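PDB 4JZA: uncharacterized protein from Legionella longbeachae NSW150, which probably hydrolyses phosphoinositides as a phosphatidylinositol 3-phosphatase, a lipid phosphatase activity implicated in how the pathogen interacts with its host. Local coordinates for residues A[418-423]-A[438-442]; A[497-501]-A[538-542]; A[566-570]-A[591-596]. All blocks are in the same frame, centred on the assembly; numbering follows the deposited sequence.

Interaction 1 (A[418-423]-A[438-442]); sequences ISPIHA and LPPDL
L442 lays its CD2 methyl over one face of the H422 ring, 3.7 Å from the centroid and 10° off the normal, a CH-pi contact. Both belong to the connection that leads from strand 412-416 into helix 441-454, the first half of a beta-alpha-beta unit closed by the adjacent parallel strand 462-465. Residues 418-423 leave the sheet as an irregular, mostly extended loop; 438-442 pass it in the opposite direction, extended through L438 and P439, then turning into the helix. The CA atoms of P420 and L442 come within 3.9 Å, those of A423 and L438 within 6.3 Å, and 470 Å² is buried. Chi1 of both L438 and L442 is t. P420 CB meets L442 CD1 at 3.9 Å, while L438 CD1 lies 3.4 Å from I421 O and 3.7 Å from A423 CA, and I421 CG2 is 4.1 Å from P439 CG. I418 also touches V551, in a CVSGKDR sequence that matches the CX5R phosphate-binding loop of cysteine-dependent phosphatases, so the start of 418-423 probably borders the active site. S419 OG is hydrogen-bonded to Y468 N. The single hydrogen bond between the segments ties the loop to D441: with chi1 m, this residue points across, and its OD2 accepts S419 N at 2.9 Å, with an N-H...O angle of 169°.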
loop_
_atom_site.group_PDB
_atom_site.type_symbol
_atom_site.label_atom_id
_atom_site.label_comp_id
_atom_site.label_asym_id
_atom_site.label_seq_id
_atom_site.Cartn_x
_atom_site.Cartn_y
_atom_site.Cartn_z
ATOM N N ILE A 418 7.588 -9.210 -15.844
ATOM C CA ILE A 418 7.737 -7.770 -15.725
ATOM C C ILE A 418 8.403 -7.180 -16.958
ATOM O O ILE A 418 8.991 -7.893 -17.749
ATOM C CB ILE A 418 8.510 -7.377 -14.455
ATOM C CG1 ILE A 418 10.001 -7.626 -14.623
ATOM C CG2 ILE A 418 7.977 -8.131 -13.255
ATOM C CD1 ILE A 418 10.789 -7.337 -13.373
ATOM N N SER A 419 8.290 -5.870 -17.116
ATOM C CA SER A 419 8.762 -5.204 -18.318
ATOM C C SER A 419 9.679 -4.027 -18.046
ATOM O O SER A 419 9.234 -2.891 -17.974
ATOM C CB SER A 419 7.573 -4.741 -19.147
ATOM O OG SER A 419 6.634 -5.779 -19.279
ATOM N N PRO A 420 10.964 -4.314 -17.913
ATOM C CA PRO A 420 11.998 -3.289 -17.735
ATOM C C PRO A 420 11.958 -2.306 -18.869
ATOM O O PRO A 420 11.815 -2.730 -20.004
ATOM C CB PRO A 420 13.301 -4.077 -17.817
ATOM C CG PRO A 420 12.909 -5.465 -17.492
ATOM C CD PRO A 420 11.531 -5.656 -18.011
ATOM N N ILE A 421 12.057 -1.017 -18.569
ATOM C CA ILE A 421 12.045 0.051 -19.579
ATOM C C ILE A 421 12.964 1.143 -19.076
ATOM O O ILE A 421 12.776 1.594 -17.951
ATOM C CB ILE A 421 10.598 0.563 -19.812
ATOM C CG1 ILE A 421 10.558 1.631 -20.897
ATOM C CG2 ILE A 421 9.929 1.099 -18.537
ATOM C CD1 ILE A 421 10.226 1.066 -22.256
ATOM N N HIS A 422 13.999 1.508 -19.845
ATOM C CA HIS A 422 14.909 2.625 -19.458
ATOM C C HIS A 422 14.170 3.969 -19.541
ATOM O O HIS A 422 13.144 4.101 -20.228
ATOM C CB HIS A 422 16.177 2.701 -20.327
ATOM C CG HIS A 422 17.259 1.734 -19.941
ATOM N ND1 HIS A 422 18.314 2.072 -19.106
ATOM C CD2 HIS A 422 17.462 0.442 -20.308
ATOM C CE1 HIS A 422 19.109 1.021 -18.964
ATOM N NE2 HIS A 422 18.613 0.021 -19.683
ATOM N N ALA A 423 14.701 4.973 -18.847
ATOM C CA ALA A 423 14.120 6.305 -18.893
ATOM C C ALA A 423 14.149 6.924 -20.298
ATOM O O ALA A 423 13.280 7.701 -20.653
ATOM C CB ALA A 423 14.823 7.210 -17.911
ATOM N N LEU A 438 9.331 6.642 -13.669
ATOM C CA LEU A 438 9.801 5.427 -14.324
ATOM C C LEU A 438 9.288 4.232 -13.526
ATOM O O LEU A 438 9.400 4.211 -12.294
ATOM C CB LEU A 438 11.336 5.396 -14.381
ATOM C CG LEU A 438 11.934 4.302 -15.260
ATOM C CD1 LEU A 438 11.632 4.589 -16.711
ATOM C CD2 LEU A 438 13.436 4.107 -15.071
ATOM N N PRO A 439 8.673 3.263 -14.213
ATOM C CA PRO A 439 8.288 2.050 -13.527
ATOM C C PRO A 439 9.511 1.363 -12.931
ATOM O O PRO A 439 10.642 1.465 -13.455
ATOM C CB PRO A 439 7.674 1.183 -14.632
ATOM C CG PRO A 439 7.189 2.136 -15.644
ATOM C CD PRO A 439 8.114 3.326 -15.572
ATOM N N PRO A 440 9.282 0.646 -11.834
ATOM C CA PRO A 440 10.373 0.036 -11.085
ATOM C C PRO A 440 10.915 -1.211 -11.757
ATOM O O PRO A 440 11.984 -1.689 -11.409
ATOM C CB PRO A 440 9.691 -0.333 -9.774
ATOM C CG PRO A 440 8.255 -0.632 -10.180
ATOM C CD PRO A 440 7.948 0.345 -11.256
ATOM N N ASP A 441 10.183 -1.719 -12.734
ATOM C CA ASP A 441 10.517 -2.985 -13.413
ATOM C C ASP A 441 12.029 -3.121 -13.719
ATOM O O ASP A 441 12.581 -4.172 -13.483
ATOM C CB ASP A 441 9.685 -3.216 -14.717
ATOM C CG ASP A 441 8.134 -3.252 -14.500
ATOM O OD1 ASP A 441 7.602 -2.318 -13.869
ATOM O OD2 ASP A 441 7.419 -4.172 -14.998
ATOM N N LEU A 442 12.714 -2.098 -14.224
ATOM C CA LEU A 442 14.132 -2.300 -14.578
ATOM C C LEU A 442 14.999 -2.513 -13.324
ATOM O O LEU A 442 15.830 -3.439 -13.248
ATOM C CB LEU A 442 14.672 -1.164 -15.454
ATOM C CG LEU A 442 16.189 -1.191 -15.715
ATOM C CD1 LEU A 442 16.612 -2.401 -16.541
ATOM C CD2 LEU A 442 16.685 0.092 -16.372
#

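Interaction 2 (A[497-501]-A[538-542]); sequences FTPGL and IILTI
A mainly apolar, loop-on-helix contact, without hydrogen bonds between its segments, places the turn before helix 501-513 against the C-terminal end of helix 524-542. Residues 498-501 form a type II beta turn, closed by a weak bond from L501 N to T498 O (3.3 Å). G500 sits at phi/psi 95/-10, where a CB would crowd the preceding carbonyl oxygen. The turn passes the helix antiparallel, with T498 CA 6.4 Å from I542 CA and L501 CA 6.6 Å from I538 CA; 227 Å² is buried. L501, chi1 t and chi2 p, spreads its methyls over the helix: CD1 is 3.9 Å from I538 CG2 and also 3.9 Å from T541 OG1, and CD2 is 3.9 Å from I542 CG1. T498, chi1 m, brings CG2 to 3.8 Å from T541 O and 4.1 Å from I542 CA, while its OG1 is hydrogen-bonded to Y494 O. I538 continues the apolar seam onto L504, L505 and Y508 of helix 501-513, and L540 touches A370 and R372 of strand 365-374. Helix 524-542, which leads directly into strand 545-549, is thus a helix packed beside the central sheet of an alpha/beta fold.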
loop_
_atom_site.group_PDB
_atom_site.type_symbol
_atom_site.label_atom_id
_atom_site.label_comp_id
_atom_site.label_asym_id
_atom_site.label_seq_id
_atom_site.Cartn_x
_atom_site.Cartn_y
_atom_site.Cartn_z
ATOM N N PHE A 497 14.180 -39.644 -20.144
ATOM C CA PHE A 497 13.614 -40.369 -18.990
ATOM C C PHE A 497 12.445 -39.677 -18.297
ATOM O O PHE A 497 11.980 -40.156 -17.246
ATOM C CB PHE A 497 14.693 -40.679 -17.968
ATOM C CG PHE A 497 15.506 -39.501 -17.576
ATOM C CD1 PHE A 497 15.039 -38.623 -16.620
ATOM C CD2 PHE A 497 16.737 -39.264 -18.167
ATOM C CE1 PHE A 497 15.798 -37.531 -16.246
ATOM C CE2 PHE A 497 17.496 -38.171 -17.799
ATOM C CZ PHE A 497 17.029 -37.306 -16.830
ATOM N N THR A 498 11.952 -38.598 -18.922
ATOM C CA THR A 498 10.772 -37.886 -18.460
ATOM C C THR A 498 9.587 -38.012 -19.431
ATOM O O THR A 498 9.548 -37.399 -20.505
ATOM C CB THR A 498 11.111 -36.428 -18.185
ATOM O OG1 THR A 498 12.334 -36.363 -17.411
ATOM C CG2 THR A 498 9.975 -35.803 -17.396
ATOM N N PRO A 499 8.606 -38.833 -19.060
ATOM C CA PRO A 499 7.495 -39.011 -19.981
ATOM C C PRO A 499 6.742 -37.710 -20.175
ATOM O O PRO A 499 6.453 -37.057 -19.204
ATOM C CB PRO A 499 6.602 -40.059 -19.301
ATOM C CG PRO A 499 7.357 -40.567 -18.109
ATOM C CD PRO A 499 8.487 -39.630 -17.822
ATOM N N GLY A 500 6.433 -37.366 -21.424
ATOM C CA GLY A 500 5.607 -36.231 -21.785
ATOM C C GLY A 500 6.398 -34.972 -22.107
ATOM O O GLY A 500 5.846 -33.950 -22.613
ATOM N N LEU A 501 7.687 -35.001 -21.822
ATOM C CA LEU A 501 8.426 -33.772 -21.870
ATOM C C LEU A 501 8.667 -33.376 -23.301
ATOM O O LEU A 501 8.587 -32.207 -23.638
ATOM C CB LEU A 501 9.736 -33.893 -21.122
ATOM C CG LEU A 501 10.654 -32.667 -21.068
ATOM C CD1 LEU A 501 9.902 -31.509 -20.433
ATOM C CD2 LEU A 501 11.926 -32.921 -20.263
ATOM N N ILE A 538 6.885 -27.457 -18.389
ATOM C CA ILE A 538 8.143 -28.151 -18.443
ATOM C C ILE A 538 8.663 -28.448 -17.052
ATOM O O ILE A 538 8.921 -29.602 -16.724
ATOM C CB ILE A 538 9.166 -27.369 -19.284
ATOM C CG1 ILE A 538 8.774 -27.470 -20.765
ATOM C CG2 ILE A 538 10.572 -27.932 -19.133
ATOM C CD1 ILE A 538 9.338 -26.346 -21.627
ATOM N N ILE A 539 8.808 -27.419 -16.228
ATOM C CA ILE A 539 9.249 -27.604 -14.850
ATOM C C ILE A 539 8.359 -28.597 -14.127
ATOM O O ILE A 539 8.851 -29.496 -13.436
ATOM C CB ILE A 539 9.298 -26.262 -14.085
ATOM C CG1 ILE A 539 10.366 -25.341 -14.687
ATOM C CG2 ILE A 539 9.659 -26.458 -12.620
ATOM C CD1 ILE A 539 11.770 -25.910 -14.769
ATOM N N LEU A 540 7.054 -28.452 -14.287
ATOM C CA LEU A 540 6.149 -29.337 -13.611
ATOM C C LEU A 540 6.297 -30.772 -14.047
ATOM O O LEU A 540 6.336 -31.630 -13.189
ATOM C CB LEU A 540 4.695 -28.899 -13.734
ATOM C CG LEU A 540 4.463 -27.629 -12.930
ATOM C CD1 LEU A 540 3.213 -26.975 -13.458
ATOM C CD2 LEU A 540 4.356 -27.903 -11.436
ATOM N N THR A 541 6.373 -31.070 -15.339
ATOM C CA THR A 541 6.417 -32.477 -15.697
ATOM C C THR A 541 7.794 -33.048 -15.252
ATOM O O THR A 541 7.858 -34.174 -14.762
ATOM C CB THR A 541 6.007 -32.802 -17.168
ATOM O OG1 THR A 541 7.129 -32.784 -18.041
ATOM C CG2 THR A 541 4.960 -31.860 -17.682
ATOM N N ILE A 542 8.865 -32.247 -15.316
ATOM C CA ILE A 542 10.143 -32.682 -14.780
ATOM C C ILE A 542 10.027 -32.923 -13.286
ATOM O O ILE A 542 10.741 -33.734 -12.757
ATOM C CB ILE A 542 11.267 -31.678 -15.064
ATOM C CG1 ILE A 542 11.688 -31.799 -16.518
ATOM C CG2 ILE A 542 12.493 -31.926 -14.214
ATOM C CD1 ILE A 542 12.595 -30.699 -17.021
#

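Interaction 3 (A[566-570]-A[591-596]); sequences AMILY and RFVSLV
Helix 556-574, which follows strand 545-549, packs across helix 587-602 in an apolar helix-helix crossing of the alpha/beta phosphatase domain; the axes of the short segments approach to 9.2 Å, with 127° between N-to-C directions. A566 CA lies 5.5 Å from V596 CA, and Y570 CA 6.5 Å from F592 CA. The interface, 349 Å², holds no hydrogen bond. Its aliphatic contacts centre on A566, whose CB touches V596 CG2 (3.7 Å) and L595 CB (4.2 Å), and on L595 (chi1 m, chi2 t), whose CD1 is 3.8 Å from Y570 CB and whose CD2 is 4.0 Å from L569 CB. The aromatic contacts involve Y570 and F592, both chi1 t: Y570 CD2 approaches F592 CB at 3.9 Å, Y570 CE2 meets R591 CB at 4.1 Å, and F592 CE1 lies 3.6 Å from A566 CB and 3.7 Å from CG of M567, a selenomethionine. R591 salt-bridges E587. Around the pair, M567 reaches helix 524-542, while V593 and V596 rest on helix 628-637.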
loop_
_atom_site.group_PDB
_atom_site.type_symbol
_atom_site.label_atom_id
_atom_site.label_comp_id
_atom_site.label_asym_id
_atom_site.label_seq_id
_atom_site.Cartn_x
_atom_site.Cartn_y
_atom_site.Cartn_z
ATOM N N ALA A 566 -5.852 -23.623 -17.703
ATOM C CA ALA A 566 -6.658 -23.971 -18.850
ATOM C C ALA A 566 -5.981 -25.016 -19.739
ATOM O O ALA A 566 -6.659 -25.843 -20.331
ATOM C CB ALA A 566 -6.966 -22.734 -19.672
HETATM N N MSE A 567 -4.660 -24.966 -19.878
HETATM C CA MSE A 567 -3.950 -25.952 -20.695
HETATM C C MSE A 567 -4.064 -27.319 -20.044
HETATM O O MSE A 567 -4.304 -28.330 -20.713
HETATM C CB MSE A 567 -2.504 -25.537 -20.870
HETATM C CG MSE A 567 -2.446 -24.356 -21.830
HETATM SE SE MSE A 567 -0.571 -23.878 -22.182
HETATM C CE MSE A 567 -0.122 -25.472 -23.255
ATOM N N ILE A 568 -3.900 -27.362 -18.728
ATOM C CA ILE A 568 -4.029 -28.603 -17.972
ATOM C C ILE A 568 -5.468 -29.133 -18.123
ATOM O O ILE A 568 -5.646 -30.297 -18.396
ATOM C CB ILE A 568 -3.589 -28.398 -16.494
ATOM C CG1 ILE A 568 -2.081 -28.147 -16.447
ATOM C CG2 ILE A 568 -3.923 -29.587 -15.594
ATOM C CD1 ILE A 568 -1.634 -27.564 -15.130
ATOM N N LEU A 569 -6.488 -28.291 -17.993
ATOM C CA LEU A 569 -7.849 -28.767 -18.175
ATOM C C LEU A 569 -8.122 -29.256 -19.595
ATOM O O LEU A 569 -8.872 -30.221 -19.800
ATOM C CB LEU A 569 -8.866 -27.685 -17.813
ATOM C CG LEU A 569 -8.806 -27.358 -16.325
ATOM C CD1 LEU A 569 -9.726 -26.206 -16.014
ATOM C CD2 LEU A 569 -9.144 -28.562 -15.445
ATOM N N TYR A 570 -7.527 -28.594 -20.570
ATOM C CA TYR A 570 -7.667 -28.972 -21.976
ATOM C C TYR A 570 -7.055 -30.385 -22.217
ATOM O O TYR A 570 -7.715 -31.286 -22.740
ATOM C CB TYR A 570 -7.008 -27.885 -22.865
ATOM C CG TYR A 570 -7.186 -28.068 -24.343
ATOM C CD1 TYR A 570 -6.445 -29.028 -25.043
ATOM C CD2 TYR A 570 -8.107 -27.300 -25.063
ATOM C CE1 TYR A 570 -6.632 -29.211 -26.392
ATOM C CE2 TYR A 570 -8.296 -27.506 -26.427
ATOM C CZ TYR A 570 -7.560 -28.462 -27.074
ATOM O OH TYR A 570 -7.706 -28.660 -28.410
ATOM N N ARG A 591 -12.358 -24.300 -28.061
ATOM C CA ARG A 591 -12.492 -25.062 -26.823
ATOM C C ARG A 591 -11.558 -24.679 -25.706
ATOM O O ARG A 591 -11.843 -24.916 -24.518
ATOM C CB ARG A 591 -12.244 -26.498 -27.124
ATOM C CG ARG A 591 -13.437 -27.129 -27.774
ATOM C CD ARG A 591 -12.950 -28.433 -28.318
ATOM N NE ARG A 591 -14.031 -29.324 -28.656
ATOM C CZ ARG A 591 -13.831 -30.513 -29.196
ATOM N NH1 ARG A 591 -12.587 -30.933 -29.459
ATOM N NH2 ARG A 591 -14.875 -31.276 -29.476
ATOM N N PHE A 592 -10.416 -24.155 -26.120
ATOM C CA PHE A 592 -9.454 -23.628 -25.206
ATOM C C PHE A 592 -9.966 -22.280 -24.689
ATOM O O PHE A 592 -10.001 -22.027 -23.476
ATOM C CB PHE A 592 -8.083 -23.505 -25.905
ATOM C CG PHE A 592 -7.008 -22.946 -25.016
ATOM C CD1 PHE A 592 -6.641 -23.628 -23.884
ATOM C CD2 PHE A 592 -6.404 -21.718 -25.290
ATOM C CE1 PHE A 592 -5.675 -23.129 -23.041
ATOM C CE2 PHE A 592 -5.428 -21.215 -24.445
ATOM C CZ PHE A 592 -5.053 -21.931 -23.322
ATOM N N VAL A 593 -10.401 -21.438 -25.618
ATOM C CA VAL A 593 -10.951 -20.150 -25.278
ATOM C C VAL A 593 -12.086 -20.316 -24.284
ATOM O O VAL A 593 -12.231 -19.525 -23.342
ATOM C CB VAL A 593 -11.390 -19.374 -26.533
ATOM C CG1 VAL A 593 -12.120 -18.071 -26.195
ATOM C CG2 VAL A 593 -10.166 -19.015 -27.371
ATOM N N SER A 594 -12.888 -21.346 -24.465
ATOM C CA SER A 594 -13.982 -21.567 -23.533
ATOM C C SER A 594 -13.495 -21.826 -22.091
ATOM O O SER A 594 -14.058 -21.294 -21.122
ATOM C CB SER A 594 -14.854 -22.725 -24.000
ATOM O OG SER A 594 -16.117 -22.640 -23.361
ATOM N N LEU A 595 -12.448 -22.639 -21.979
ATOM C CA LEU A 595 -11.839 -22.943 -20.701
ATOM C C LEU A 595 -11.221 -21.707 -20.099
ATOM O O LEU A 595 -11.481 -21.428 -18.934
ATOM C CB LEU A 595 -10.771 -24.030 -20.823
ATOM C CG LEU A 595 -11.366 -25.414 -21.099
ATOM C CD1 LEU A 595 -10.321 -26.319 -21.745
ATOM C CD2 LEU A 595 -11.954 -26.025 -19.833
ATOM N N VAL A 596 -10.440 -20.954 -20.874
ATOM C CA VAL A 596 -9.877 -19.720 -20.342
ATOM C C VAL A 596 -10.945 -18.777 -19.844
ATOM O O VAL A 596 -10.858 -18.245 -18.712
ATOM C CB VAL A 596 -9.058 -18.932 -21.349
ATOM C CG1 VAL A 596 -8.615 -17.624 -20.722
ATOM C CG2 VAL A 596 -7.816 -19.717 -21.699
#

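The three contacts follow one another along the chain, and all involve elements attached to the parallel strands 545-549, 412-416 and 462-465 of the main sheet. Interaction 1 stands apart, its centre 33 Å from interaction 2 and 32 Å from interaction 3. Interactions 2 and 3 are closer, with centres 20 Å and nearest atoms about 5 Å apart. Helix 524-542 joins them: it carries 538-542 and also touches M567 of interaction 3. This helix enters strand 545-549, which is followed by the CX5R-like loop and then helix 556-574. The two contacts therefore pack the helices before and after the probable catalytic loop, while I418 of interaction 1 touches V551 of that loop.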